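Local structure of type I site-specific restriction-modification system, R (Restriction) subunit (Vibrio vulnificus, 3H1T) at residues A[33-37]-A[122-127]. The protein is a putative HsdR subunit of a type I restriction enzyme that probably binds and hydrolyses ATP to translocate and cleave DNA. Residues are numbered along the deposited sequence; the frame is centred on the assembly and turned at random.
Sequences YVTPK and TNGHEI
The ammonium group of Lys-37 is held to the loop 122-127 by one direct bond and one water bridge. NZ donates to the backbone O of Gly-124 at 2.8 Å. It meets that oxygen in the carbonyl plane, on a lone pair, with a C=O...N angle of 144°. NZ also donates to a water, which in turn donates to His-125 O at 3.1 Å. The direct approach of NZ to His-125 O is too poorly angled to count as a bond. The lysine chain is extended beyond CG, and this carries NZ from the helix across to the loop. Its CD and CE run past the same Gly-124 oxygen, and CD lies near Ile-127 CD1.

One turn earlier in the helix, Tyr-33 CB sits against Gly-124 CA at 3.4 Å. Gly-124 has phi 96° and psi -66°, angles at which a CB would press on the carbonyl O of Asn-123. Beside it, the two methyls of Val-34 meet Thr-122 CG2, and CG2 of Val-34 also touches Gly-124 CA.

The loop is braced by its own polar side chains. Thr-122 OG1 accepts from Gly-124 N, an ST turn, and donates to Glu-126 O at 2.7 Å. Asn-123 OD1 accepts from Glu-126 N, an Asx motif, and also lies over one face of the His-125 ring. Asn-123 ND2 donates to Glu-126 OE1 and to Ser-98 O.

The contact lies in the N-terminal domain, probably the endonuclease domain as in other HsdR subunits. Thr-122 pairs by backbone with Glu-92 of strand 86-93, and Tyr-78 OH on strand 75-81 is hydrogen-bonded to Thr-35 OG1, tying helix to sheet. The hairpin joins the fourth and fifth strands of this six-stranded mixed sheet, 118-122 and 127-131, and helix 26-40 packs against its turn.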
ATOM      1  N   TYR A  33     -22.990   5.602  31.340  1.00 35.23           N
ATOM      2  CA  TYR A  33     -21.730   6.077  31.926  1.00 33.64           C
ATOM      3  C   TYR A  33     -20.659   6.595  30.978  1.00 35.35           C
ATOM      4  O   TYR A  33     -20.218   7.743  31.096  1.00 35.24           O
ATOM      5  CB  TYR A  33     -21.059   5.001  32.775  1.00 31.49           C
ATOM      6  CG  TYR A  33     -21.872   4.513  33.933  1.00 32.17           C
ATOM      7  CD1 TYR A  33     -22.886   3.585  33.743  1.00 31.06           C
ATOM      8  CD2 TYR A  33     -21.596   4.944  35.235  1.00 31.49           C
ATOM      9  CE1 TYR A  33     -23.606   3.085  34.817  1.00 32.39           C
ATOM     10  CE2 TYR A  33     -22.310   4.447  36.320  1.00 30.60           C
ATOM     11  CZ  TYR A  33     -23.316   3.517  36.104  1.00 32.57           C
ATOM     12  OH  TYR A  33     -24.025   3.001  37.165  1.00 31.74           O
ATOM     13  N   VAL A  34     -20.224   5.743  30.050  1.00 28.70           N
ATOM     14  CA  VAL A  34     -19.144   6.094  29.153  1.00 24.79           C
ATOM     15  C   VAL A  34     -19.313   7.362  28.329  1.00 26.80           C
ATOM     16  O   VAL A  34     -18.487   8.274  28.436  1.00 26.91           O
ATOM     17  CB  VAL A  34     -18.814   4.921  28.234  1.00 22.74           C
ATOM     18  CG1 VAL A  34     -17.533   5.205  27.484  1.00 18.56           C
ATOM     19  CG2 VAL A  34     -18.679   3.639  29.069  1.00 16.76           C
ATOM     20  N   THR A  35     -20.352   7.435  27.503  1.00 29.56           N
ATOM     21  CA  THR A  35     -20.558   8.636  26.691  1.00 28.54           C
ATOM     22  C   THR A  35     -20.701   9.903  27.547  1.00 29.10           C
ATOM     23  O   THR A  35     -20.130  10.944  27.237  1.00 30.57           O
ATOM     24  CB  THR A  35     -21.804   8.502  25.777  1.00 30.48           C
ATOM     25  OG1 THR A  35     -21.664   7.325  24.969  1.00 33.76           O
ATOM     26  CG2 THR A  35     -21.918   9.717  24.841  1.00 29.48           C
ATOM     27  N   PRO A  36     -21.483   9.839  28.633  1.00 26.03           N
ATOM     28  CA  PRO A  36     -21.583  11.064  29.425  1.00 23.96           C
ATOM     29  C   PRO A  36     -20.218  11.511  29.964  1.00 25.12           C
ATOM     30  O   PRO A  36     -19.873  12.689  29.911  1.00 25.86           O
ATOM     31  CB  PRO A  36     -22.568  10.672  30.513  1.00 21.26           C
ATOM     32  CG  PRO A  36     -23.499   9.778  29.754  1.00 20.42           C
ATOM     33  CD  PRO A  36     -22.544   8.887  29.003  1.00 20.18           C
ATOM     34  N   LYS A  37     -19.430  10.567  30.463  1.00 29.93           N
ATOM     35  CA  LYS A  37     -18.112  10.907  31.005  1.00 27.73           C
ATOM     36  C   LYS A  37     -17.187  11.446  29.925  1.00 28.82           C
ATOM     37  O   LYS A  37     -16.342  12.303  30.200  1.00 31.23           O
ATOM     38  CB  LYS A  37     -17.478   9.703  31.714  1.00 21.47           C
ATOM     39  CG  LYS A  37     -18.118   9.411  33.070  1.00 22.23           C
ATOM     40  CD  LYS A  37     -17.489   8.202  33.763  1.00 23.85           C
ATOM     41  CE  LYS A  37     -18.062   7.985  35.157  1.00 27.32           C
ATOM     42  NZ  LYS A  37     -17.372   6.879  35.884  1.00 28.38           N
ATOM     43  N   THR A 122     -12.755   0.712  29.859  1.00 22.38           N
ATOM     44  CA  THR A 122     -13.688   1.187  30.854  1.00 22.94           C
ATOM     45  C   THR A 122     -14.907   0.306  30.945  1.00 24.74           C
ATOM     46  O   THR A 122     -15.282  -0.344  29.971  1.00 25.40           O
ATOM     47  CB  THR A 122     -14.159   2.605  30.529  1.00 25.40           C
ATOM     48  OG1 THR A 122     -15.165   3.005  31.470  1.00 27.75           O
ATOM     49  CG2 THR A 122     -14.734   2.650  29.118  1.00 24.32           C
ATOM     50  N   ASN A 123     -15.518   0.288  32.128  1.00 25.79           N
ATOM     51  CA  ASN A 123     -16.726  -0.483  32.365  1.00 25.19           C
ATOM     52  C   ASN A 123     -17.796   0.466  32.873  1.00 25.41           C
ATOM     53  O   ASN A 123     -18.749   0.047  33.530  1.00 27.23           O
ATOM     54  CB  ASN A 123     -16.468  -1.608  33.383  1.00 27.81           C
ATOM     55  CG  ASN A 123     -15.961  -1.097  34.736  1.00 28.84           C
ATOM     56  OD1 ASN A 123     -15.682   0.086  34.918  1.00 29.63           O
ATOM     57  ND2 ASN A 123     -15.834  -2.012  35.688  1.00 29.58           N
ATOM     58  N   GLY A 124     -17.642   1.747  32.551  1.00 22.91           N
ATOM     59  CA  GLY A 124     -18.605   2.728  33.007  1.00 27.51           C
ATOM     60  C   GLY A 124     -18.166   3.436  34.278  1.00 28.60           C
ATOM     61  O   GLY A 124     -17.895   4.643  34.264  1.00 28.66           O
ATOM     62  N   HIS A 125     -18.066   2.707  35.387  1.00 33.89           N
ATOM     63  CA  HIS A 125     -17.644   3.358  36.616  1.00 36.73           C
ATOM     64  C   HIS A 125     -16.144   3.468  36.747  1.00 36.10           C
ATOM     65  O   HIS A 125     -15.657   4.395  37.376  1.00 37.36           O
ATOM     66  CB  HIS A 125     -18.249   2.692  37.865  1.00 59.21           C
ATOM     67  CG  HIS A 125     -18.105   1.206  37.912  1.00 63.39           C
ATOM     68  ND1 HIS A 125     -18.914   0.358  37.185  1.00 66.51           N
ATOM     69  CD2 HIS A 125     -17.310   0.412  38.672  1.00 67.35           C
ATOM     70  CE1 HIS A 125     -18.628  -0.895  37.501  1.00 67.99           C
ATOM     71  NE2 HIS A 125     -17.660  -0.890  38.402  1.00 67.47           N
ATOM     72  N   GLU A 126     -15.404   2.557  36.133  1.00 34.86           N
ATOM     73  CA  GLU A 126     -13.947   2.621  36.216  1.00 32.38           C
ATOM     74  C   GLU A 126     -13.308   2.921  34.868  1.00 31.49           C
ATOM     75  O   GLU A 126     -13.872   2.626  33.818  1.00 29.32           O
ATOM     76  CB  GLU A 126     -13.378   1.313  36.762  1.00 41.25           C
ATOM     77  CG  GLU A 126     -13.570   1.111  38.234  1.00 44.34           C
ATOM     78  CD  GLU A 126     -13.406  -0.337  38.628  1.00 49.27           C
ATOM     79  OE1 GLU A 126     -14.129  -1.190  38.067  1.00 50.06           O
ATOM     80  OE2 GLU A 126     -12.562  -0.623  39.503  1.00 51.78           O
ATOM     81  N   ILE A 127     -12.115   3.504  34.913  1.00 29.88           N
ATOM     82  CA  ILE A 127     -11.385   3.850  33.707  1.00 28.82           C
ATOM     83  C   ILE A 127      -9.929   3.447  33.859  1.00 27.94           C
ATOM     84  O   ILE A 127      -9.267   3.850  34.804  1.00 29.80           O
ATOM     85  CB  ILE A 127     -11.470   5.362  33.445  1.00 27.63           C
ATOM     86  CG1 ILE A 127     -12.942   5.763  33.272  1.00 27.58           C
ATOM     87  CG2 ILE A 127     -10.670   5.720  32.210  1.00 29.03           C
ATOM     88  CD1 ILE A 127     -13.199   7.263  33.325  1.00 26.25           C
TER
HETATM   89  O   HOH W   1     -14.518   7.298  36.996  1.00 40.72           O